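Local atomic coordinates of protein angel homolog 2 (Homo sapiens, PDB entry 6RW0), a protein that acts as a 2',3'-cyclic phosphatase of the CCR4/nocturin family and probably binds 3'-untranslated regions of mRNA. Residues V153-F158 and N170-V174; L207-M212 and I281-L286; G252-E257 and S327-H332. All coordinates share one frame; numbering follows the deposited sequence.

Contact 1: residues V153-F158 and N170-V174; sequences VNPVEF and NVGLV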
loop_
_atom_site.group_PDB
_atom_site.type_symbol
_atom_site.label_atom_id
_atom_site.label_comp_id
_atom_site.label_asym_id
_atom_site.label_seq_id
_atom_site.Cartn_x
_atom_site.Cartn_y
_atom_site.Cartn_z
ATOM N N VAL A 153 8.853 12.385 10.138
ATOM C CA VAL A 153 7.741 12.299 9.201
ATOM C C VAL A 153 8.260 12.748 7.846
ATOM O O VAL A 153 8.800 13.855 7.718
ATOM C CB VAL A 153 6.571 13.190 9.654
ATOM C CG1 VAL A 153 5.397 13.043 8.679
ATOM C CG2 VAL A 153 6.171 12.862 11.080
ATOM N N ASN A 154 8.073 11.909 6.829
ATOM C CA ASN A 154 8.740 12.076 5.540
ATOM C C ASN A 154 7.727 11.882 4.426
ATOM O O ASN A 154 7.562 10.771 3.900
ATOM C CB ASN A 154 9.913 11.109 5.451
ATOM C CG ASN A 154 10.817 11.203 6.674
ATOM O OD1 ASN A 154 11.698 12.047 6.726
ATOM N ND2 ASN A 154 10.575 10.359 7.668
ATOM N N PRO A 155 7.024 12.941 4.043
ATOM C CA PRO A 155 6.064 12.831 2.941
ATOM C C PRO A 155 6.772 12.705 1.606
ATOM O O PRO A 155 7.895 13.174 1.420
ATOM C CB PRO A 155 5.287 14.151 3.024
ATOM C CG PRO A 155 6.318 15.156 3.564
ATOM C CD PRO A 155 7.110 14.322 4.575
ATOM N N VAL A 156 6.072 12.110 0.639
ATOM C CA VAL A 156 6.562 11.978 -0.727
ATOM C C VAL A 156 5.457 12.448 -1.663
ATOM O O VAL A 156 4.328 11.937 -1.601
ATOM C CB VAL A 156 6.936 10.523 -1.050
ATOM C CG1 VAL A 156 7.603 10.431 -2.399
ATOM C CG2 VAL A 156 7.843 9.930 0.026
ATOM N N GLU A 157 5.765 13.413 -2.524
ATOM C CA GLU A 157 4.858 13.838 -3.588
ATOM C C GLU A 157 5.375 13.289 -4.907
ATOM O O GLU A 157 6.515 13.582 -5.300
ATOM C CB GLU A 157 4.773 15.362 -3.670
ATOM C CG GLU A 157 4.072 15.971 -2.478
ATOM C CD GLU A 157 3.960 17.483 -2.516
ATOM O OE1 GLU A 157 4.572 18.138 -3.396
ATOM O OE2 GLU A 157 3.245 18.014 -1.639
ATOM N N PHE A 158 4.553 12.498 -5.601
ATOM C CA PHE A 158 4.995 11.970 -6.883
ATOM C C PHE A 158 4.818 12.972 -8.018
ATOM O O PHE A 158 5.417 12.789 -9.083
ATOM C CB PHE A 158 4.286 10.653 -7.226
ATOM C CG PHE A 158 4.471 9.554 -6.191
ATOM C CD1 PHE A 158 5.700 9.323 -5.585
ATOM C CD2 PHE A 158 3.413 8.738 -5.849
ATOM C CE1 PHE A 158 5.851 8.306 -4.646
ATOM C CE2 PHE A 158 3.563 7.734 -4.930
ATOM C CZ PHE A 158 4.784 7.524 -4.314
ATOM N N ASN A 170 -0.472 11.413 -7.091
ATOM C CA ASN A 170 -0.316 10.415 -6.046
ATOM C C ASN A 170 0.813 10.775 -5.086
ATOM O O ASN A 170 1.726 11.559 -5.397
ATOM C CB ASN A 170 -0.076 9.054 -6.681
ATOM C CG ASN A 170 -1.163 8.684 -7.650
ATOM O OD1 ASN A 170 -1.058 8.960 -8.851
ATOM N ND2 ASN A 170 -2.251 8.109 -7.131
ATOM N N VAL A 171 0.743 10.164 -3.903
ATOM C CA VAL A 171 1.663 10.458 -2.817
ATOM C C VAL A 171 2.050 9.195 -2.053
ATOM O O VAL A 171 1.463 8.121 -2.207
ATOM C CB VAL A 171 1.088 11.493 -1.822
ATOM C CG1 VAL A 171 0.846 12.843 -2.485
ATOM C CG2 VAL A 171 -0.209 10.973 -1.181
ATOM N N GLY A 172 3.058 9.373 -1.197
ATOM C CA GLY A 172 3.433 8.381 -0.211
ATOM C C GLY A 172 3.801 9.067 1.089
ATOM O O GLY A 172 3.884 10.297 1.164
ATOM N N LEU A 173 4.043 8.252 2.111
ATOM C CA LEU A 173 4.390 8.772 3.429
ATOM C C LEU A 173 5.267 7.741 4.118
ATOM O O LEU A 173 4.977 6.543 4.050
ATOM C CB LEU A 173 3.142 9.059 4.265
ATOM C CG LEU A 173 3.378 9.707 5.626
ATOM C CD1 LEU A 173 4.033 11.055 5.538
ATOM C CD2 LEU A 173 2.021 9.813 6.340
ATOM N N VAL A 174 6.349 8.203 4.739
ATOM C CA VAL A 174 7.301 7.332 5.424
ATOM C C VAL A 174 7.514 7.892 6.820
ATOM O O VAL A 174 7.887 9.063 6.971
ATOM C CB VAL A 174 8.639 7.233 4.671
ATOM C CG1 VAL A 174 9.582 6.292 5.396
ATOM C CG2 VAL A 174 8.404 6.780 3.224
#
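The F158 ring meets N170 edge-on, with N170 CB lying in the ring plane 3.6 Å from F158 CD2. A second flat group, the N154 side-chain amide, has V174 O close to its own plane, 3.1 Å from ND2. These two groups mark the ends of an antiparallel strand pair, a beta hairpin with a long connecting loop in one sheet of the DNase I-like fold. V174 O accepts from two N-H groups, ND2 standing well out of the V174 carbonyl plane and the backbone N of N154 adding a weak bond; ND2 also reaches S152 OG, which helps fix the rotation of the amide. F158 extends the pairing by one more bond, from its N to N170 O. With CG beside the backbone N (chi1 -58°), its ring is brought against the start of the partner strand, CE2 3.5 Å from V171 O. Glycine suits position 172, because a beta carbon there would crowd F158 CZ. P155 has no N-H to give, but it faces L173 in a non-hydrogen-bonded pair, where this partner asks for none. L173 instead sends CD1 to within 3.7 Å of P155 CA, and V153 CG1 comes to 4.0 Å from the same L173 CD1. N154 and V156 touch helix 203-220 on one face of the sheet; on the other, E157 forms a salt bridge with K129, which also packs on P155 and V171. At the middle of the pair, G172 N points almost straight at V156 O, 2.9 Å away with an angle of 169° at the hydrogen.

Contact 2: residues L207-M212 and I281-L286; sequences LTQLAM and IWPPNL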
loop_
_atom_site.group_PDB
_atom_site.type_symbol
_atom_site.label_atom_id
_atom_site.label_comp_id
_atom_site.label_asym_id
_atom_site.label_seq_id
_atom_site.Cartn_x
_atom_site.Cartn_y
_atom_site.Cartn_z
ATOM N N LEU A 207 6.096 2.692 -12.078
ATOM C CA LEU A 207 7.442 2.299 -11.657
ATOM C C LEU A 207 8.226 3.493 -11.138
ATOM O O LEU A 207 9.020 3.356 -10.198
ATOM C CB LEU A 207 8.209 1.638 -12.804
ATOM C CG LEU A 207 7.821 0.180 -13.023
ATOM C CD1 LEU A 207 8.403 -0.313 -14.330
ATOM C CD2 LEU A 207 8.265 -0.703 -11.874
ATOM N N THR A 208 8.015 4.674 -11.717
ATOM C CA THR A 208 8.739 5.851 -11.256
ATOM C C THR A 208 8.236 6.291 -9.885
ATOM O O THR A 208 9.033 6.662 -9.020
ATOM C CB THR A 208 8.629 6.975 -12.286
ATOM O OG1 THR A 208 9.085 6.510 -13.570
ATOM C CG2 THR A 208 9.495 8.166 -11.916
ATOM N N GLN A 209 6.916 6.256 -9.672
ATOM C CA GLN A 209 6.363 6.524 -8.346
ATOM C C GLN A 209 6.923 5.552 -7.319
ATOM O O GLN A 209 7.354 5.948 -6.231
ATOM C CB GLN A 209 4.836 6.451 -8.393
ATOM C CG GLN A 209 4.200 7.547 -9.231
ATOM C CD GLN A 209 2.682 7.562 -9.157
ATOM O OE1 GLN A 209 2.054 6.580 -8.766
ATOM N NE2 GLN A 209 2.086 8.685 -9.550
ATOM N N LEU A 210 6.931 4.263 -7.648
ATOM C CA LEU A 210 7.519 3.286 -6.737
ATOM C C LEU A 210 8.981 3.611 -6.442
ATOM O O LEU A 210 9.417 3.552 -5.282
ATOM C CB LEU A 210 7.378 1.887 -7.328
ATOM C CG LEU A 210 8.037 0.767 -6.531
ATOM C CD1 LEU A 210 7.374 0.623 -5.170
ATOM C CD2 LEU A 210 7.987 -0.540 -7.290
ATOM N N ALA A 211 9.760 3.951 -7.471
ATOM C CA ALA A 211 11.165 4.294 -7.257
ATOM C C ALA A 211 11.300 5.480 -6.306
ATOM O O ALA A 211 12.218 5.521 -5.478
ATOM C CB ALA A 211 11.830 4.606 -8.597
ATOM N N MET A 212 10.404 6.461 -6.419
ATOM C CA MET A 212 10.447 7.615 -5.527
ATOM C C MET A 212 10.173 7.203 -4.085
ATOM O O MET A 212 10.839 7.686 -3.164
ATOM C CB MET A 212 9.451 8.666 -6.008
ATOM C CG MET A 212 9.875 9.312 -7.311
ATOM S SD MET A 212 8.570 10.252 -8.135
ATOM C CE MET A 212 8.670 11.719 -7.273
ATOM N N ILE A 281 13.845 4.682 -17.462
ATOM C CA ILE A 281 12.401 4.883 -17.418
ATOM C C ILE A 281 12.073 6.352 -17.212
ATOM O O ILE A 281 11.118 6.877 -17.799
ATOM C CB ILE A 281 11.781 4.003 -16.322
ATOM C CG1 ILE A 281 11.964 2.518 -16.657
ATOM C CG2 ILE A 281 10.302 4.347 -16.125
ATOM C CD1 ILE A 281 11.520 1.572 -15.534
ATOM N N TRP A 282 12.832 7.011 -16.351
ATOM C CA TRP A 282 12.594 8.407 -15.924
ATOM C C TRP A 282 13.833 9.247 -16.207
ATOM O O TRP A 282 14.901 8.684 -16.311
ATOM C CB TRP A 282 12.198 8.420 -14.437
ATOM C CG TRP A 282 13.245 7.894 -13.508
ATOM C CD1 TRP A 282 14.383 8.519 -13.101
ATOM C CD2 TRP A 282 13.239 6.619 -12.861
ATOM N NE1 TRP A 282 15.085 7.716 -12.255
ATOM C CE2 TRP A 282 14.415 6.542 -12.092
ATOM C CE3 TRP A 282 12.358 5.539 -12.862
ATOM C CZ2 TRP A 282 14.721 5.429 -11.327
ATOM C CZ3 TRP A 282 12.665 4.438 -12.106
ATOM C CH2 TRP A 282 13.835 4.386 -11.357
ATOM N N PRO A 283 13.706 10.567 -16.373
ATOM C CA PRO A 283 14.851 11.376 -16.722
ATOM C C PRO A 283 15.851 11.659 -15.589
ATOM O O PRO A 283 15.521 11.540 -14.473
ATOM C CB PRO A 283 14.217 12.671 -17.238
ATOM C CG PRO A 283 12.946 12.779 -16.475
ATOM C CD PRO A 283 12.468 11.351 -16.380
ATOM N N PRO A 284 17.078 12.107 -15.914
ATOM C CA PRO A 284 18.082 12.412 -14.906
ATOM C C PRO A 284 17.713 13.523 -13.916
ATOM O O PRO A 284 18.191 13.479 -12.837
ATOM C CB PRO A 284 19.329 12.873 -15.671
ATOM C CG PRO A 284 19.015 12.740 -17.124
ATOM C CD PRO A 284 17.604 12.234 -17.274
ATOM N N ASN A 285 16.804 14.439 -14.259
ATOM C CA ASN A 285 16.412 15.539 -13.345
ATOM C C ASN A 285 15.541 15.039 -12.176
ATOM O O ASN A 285 15.280 15.830 -11.329
ATOM C CB ASN A 285 15.891 16.783 -14.067
ATOM C CG ASN A 285 14.592 16.605 -14.803
ATOM O OD1 ASN A 285 14.356 15.559 -15.365
ATOM N ND2 ASN A 285 13.793 17.650 -14.838
ATOM N N LEU A 286 15.050 13.799 -12.174
ATOM C CA LEU A 286 14.391 13.210 -10.993
ATOM C C LEU A 286 15.411 13.073 -9.854
ATOM O O LEU A 286 15.026 13.197 -8.726
ATOM C CB LEU A 286 13.768 11.859 -11.344
ATOM C CG LEU A 286 12.939 11.260 -10.214
ATOM C CD1 LEU A 286 11.907 12.252 -9.728
ATOM C CD2 LEU A 286 12.269 9.970 -10.630
#
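A211 presses its CB against the six-membered ring of W282, 3.4 Å from CH2, where helix 203-220 of the DNase I-like fold is covered by the long excursion between strands 253-255 and 329-331. No hydrogen bond crosses; the fit comes from side-chain shape. W282 holds CG between its backbone N and carbonyl carbon (chi1 62°), a turn that carries the six-membered ring in to A211 and T208, and NE1 is fixed by I288 O. Alanine suits the helix here because a short side chain lets the ring come close. T208 divides its two branches: OG1, bonded to D204 O within the helix, lies 3.5 Å from W282 CE3, whereas CG2 slides past L286 and meets its CD2 at 3.6 Å. That same CD2 sits 3.5 Å above one face of the indole, offset toward the rim. With a serine in place of W282, a gap would probably open beside A211 CB and T208 OG1, and L286 CD2 would lose the flat surface it rests on. One residue before T208, L207 crosses I281 at about a right angle, CD1 to CD1. M212 bends at its thioether (chi3 82°), bringing CE to 4.1 Å from L286 CD1.

Contact 3: residues G252-E257 and S327-H332; sequences GKLNYE and SSNLQH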
loop_
_atom_site.group_PDB
_atom_site.type_symbol
_atom_site.label_atom_id
_atom_site.label_comp_id
_atom_site.label_asym_id
_atom_site.label_seq_id
_atom_site.Cartn_x
_atom_site.Cartn_y
_atom_site.Cartn_z
ATOM N N GLY A 252 14.146 -7.376 -5.974
ATOM C CA GLY A 252 15.149 -6.337 -5.991
ATOM C C GLY A 252 15.785 -6.107 -7.336
ATOM O O GLY A 252 16.815 -5.432 -7.412
ATOM N N LYS A 253 15.212 -6.663 -8.401
ATOM C CA LYS A 253 15.740 -6.485 -9.742
ATOM C C LYS A 253 14.601 -6.650 -10.734
ATOM O O LYS A 253 13.631 -7.372 -10.480
ATOM C CB LYS A 253 16.881 -7.450 -10.078
ATOM C CG LYS A 253 16.580 -8.913 -9.919
ATOM C CD LYS A 253 17.879 -9.717 -10.054
ATOM C CE LYS A 253 17.811 -10.704 -11.213
ATOM N NZ LYS A 253 19.066 -11.497 -11.404
ATOM N N LEU A 254 14.727 -5.958 -11.860
ATOM C CA LEU A 254 13.754 -6.055 -12.941
ATOM C C LEU A 254 14.471 -5.723 -14.234
ATOM O O LEU A 254 15.005 -4.620 -14.384
ATOM C CB LEU A 254 12.580 -5.094 -12.744
ATOM C CG LEU A 254 11.590 -5.060 -13.920
ATOM C CD1 LEU A 254 10.890 -6.390 -14.084
ATOM C CD2 LEU A 254 10.580 -3.951 -13.723
ATOM N N ASN A 255 14.470 -6.667 -15.166
ATOM C CA ASN A 255 14.919 -6.417 -16.528
ATOM C C ASN A 255 13.687 -5.986 -17.311
ATOM O O ASN A 255 12.783 -6.789 -17.550
ATOM C CB ASN A 255 15.536 -7.683 -17.104
ATOM C CG ASN A 255 16.055 -7.481 -18.498
ATOM O OD1 ASN A 255 15.711 -6.507 -19.163
ATOM N ND2 ASN A 255 16.881 -8.405 -18.961
ATOM N N TYR A 256 13.611 -4.714 -17.653
ATOM C CA TYR A 256 12.414 -4.137 -18.313
ATOM C C TYR A 256 12.615 -3.994 -19.823
ATOM O O TYR A 256 11.833 -3.332 -20.437
ATOM C CB TYR A 256 11.981 -2.851 -17.604
ATOM C CG TYR A 256 12.987 -1.737 -17.597
ATOM C CD1 TYR A 256 13.051 -0.842 -18.636
ATOM C CD2 TYR A 256 13.858 -1.566 -16.543
ATOM C CE1 TYR A 256 13.959 0.190 -18.645
ATOM C CE2 TYR A 256 14.790 -0.551 -16.541
ATOM C CZ TYR A 256 14.836 0.335 -17.596
ATOM O OH TYR A 256 15.733 1.341 -17.645
ATOM N N GLU A 257 13.631 -4.615 -20.406
ATOM C CA GLU A 257 13.805 -4.573 -21.853
ATOM C C GLU A 257 12.568 -5.122 -22.552
ATOM O O GLU A 257 12.097 -6.217 -22.236
ATOM C CB GLU A 257 15.031 -5.409 -22.225
ATOM C CG GLU A 257 15.361 -5.438 -23.705
ATOM C CD GLU A 257 16.579 -6.298 -24.022
ATOM O OE1 GLU A 257 16.870 -7.247 -23.261
ATOM O OE2 GLU A 257 17.246 -6.022 -25.041
ATOM N N SER A 327 21.873 0.292 -18.923
ATOM C CA SER A 327 21.173 -0.939 -19.266
ATOM C C SER A 327 19.719 -0.874 -18.797
ATOM O O SER A 327 19.340 0.014 -18.036
ATOM C CB SER A 327 21.865 -2.152 -18.644
ATOM O OG SER A 327 21.549 -2.270 -17.268
ATOM N N SER A 328 18.911 -1.822 -19.256
ATOM C CA SER A 328 17.476 -1.811 -18.970
ATOM C C SER A 328 17.149 -2.645 -17.739
ATOM O O SER A 328 16.316 -3.554 -17.774
ATOM C CB SER A 328 16.701 -2.303 -20.184
ATOM O OG SER A 328 17.111 -3.611 -20.536
ATOM N N ASN A 329 17.823 -2.332 -16.637
ATOM C CA ASN A 329 17.622 -3.034 -15.381
ATOM C C ASN A 329 17.411 -2.034 -14.263
ATOM O O ASN A 329 18.121 -1.027 -14.175
ATOM C CB ASN A 329 18.815 -3.921 -15.055
ATOM C CG ASN A 329 18.985 -5.024 -16.055
ATOM O OD1 ASN A 329 18.307 -6.046 -15.982
ATOM N ND2 ASN A 329 19.870 -4.816 -17.021
ATOM N N LEU A 330 16.409 -2.305 -13.441
ATOM C CA LEU A 330 16.185 -1.585 -12.206
ATOM C C LEU A 330 16.587 -2.494 -11.057
ATOM O O LEU A 330 16.434 -3.715 -11.132
ATOM C CB LEU A 330 14.710 -1.265 -12.017
ATOM C CG LEU A 330 14.066 -0.075 -12.712
ATOM C CD1 LEU A 330 12.692 0.095 -12.037
ATOM C CD2 LEU A 330 14.926 1.147 -12.602
ATOM N N GLN A 331 17.100 -1.894 -9.988
ATOM C CA GLN A 331 17.437 -2.631 -8.783
ATOM C C GLN A 331 16.993 -1.816 -7.576
ATOM O O GLN A 331 16.789 -0.605 -7.669
ATOM C CB GLN A 331 18.949 -2.897 -8.697
ATOM C CG GLN A 331 19.515 -3.786 -9.814
ATOM C CD GLN A 331 19.873 -3.045 -11.114
ATOM O OE1 GLN A 331 19.873 -3.646 -12.189
ATOM N NE2 GLN A 331 20.209 -1.761 -11.014
ATOM N N HIS A 332 16.824 -2.495 -6.439
ATOM C CA HIS A 332 16.775 -1.834 -5.141
ATOM C C HIS A 332 17.610 -2.674 -4.184
ATOM O O HIS A 332 17.963 -3.822 -4.484
ATOM C CB HIS A 332 15.354 -1.556 -4.629
ATOM C CG HIS A 332 14.594 -2.776 -4.236
ATOM N ND1 HIS A 332 14.966 -3.584 -3.182
ATOM C CD2 HIS A 332 13.462 -3.314 -4.743
ATOM C CE1 HIS A 332 14.101 -4.577 -3.068
ATOM N NE2 HIS A 332 13.183 -4.439 -4.007
#
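L254 and L330 form a hydrogen-bonded antiparallel pair, N to O in both directions at 2.9 Å, and the return bond from L330 N lies in the carbonyl plane of L254. H332 N to G252 O and Y256 N to S328 O continue the pairing beyond either end of the short strands. CA-H...O contacts fill the gaps, as where K253 CA comes 3.2 Å from L330 O.

Of the rings, the H332 imidazole has G252 CA over one face, 3.5 Å from its centroid, while H332 NE2 bonds I249 O. Glycine suits the place because, at its positive phi (77°) and psi, a beta carbon would be jammed against the carbonyl O of the residue before. S328 CB lies over the face of Y256, 4.1 Å from the ring centroid; Y256 CG stands between its backbone N and carbonyl carbon (chi1 61°), which swings the ring against S328, with L330 N at its edge.

Among apolar side chains, L330 CG meets Y256 CE2 at 3.9 Å, and L254 and L330 both touch F248 of helix 244-251. Among polar ones, S328 OG makes a weak bond to N255 OD1, whose firmer donor is E257 N, 3.1 Å away.

That last bond forms an Asx turn, S328 centres an inverse gamma turn, and together they finish a two-stranded antiparallel ribbon that closes the base of a long excursion from the DNase I-like fold.

In the fold
The three contacts lie progressively farther from the centre of the chain, about 12, 18 and 21 Å from it to their own centres. Contacts 1 and 2 have centres about 14 Å apart and meet through helix 203-220: Q209 NE2 lies 3.2 Å from N170 OD1, a probable hydrogen bond, and M212 CE packs on F158. Contacts 2 and 3, centres about 13 Å apart, interlock along the chain, since 281-286 belongs to the excursion whose two ends pair in contact 3; W282 CH2 reaches L330 CD2 at 3.6 Å. Contacts 1 and 3 do not touch. The side chain of N170 is about 10 Å from the bound magnesium ion, which probably marks the active site, as in relatives.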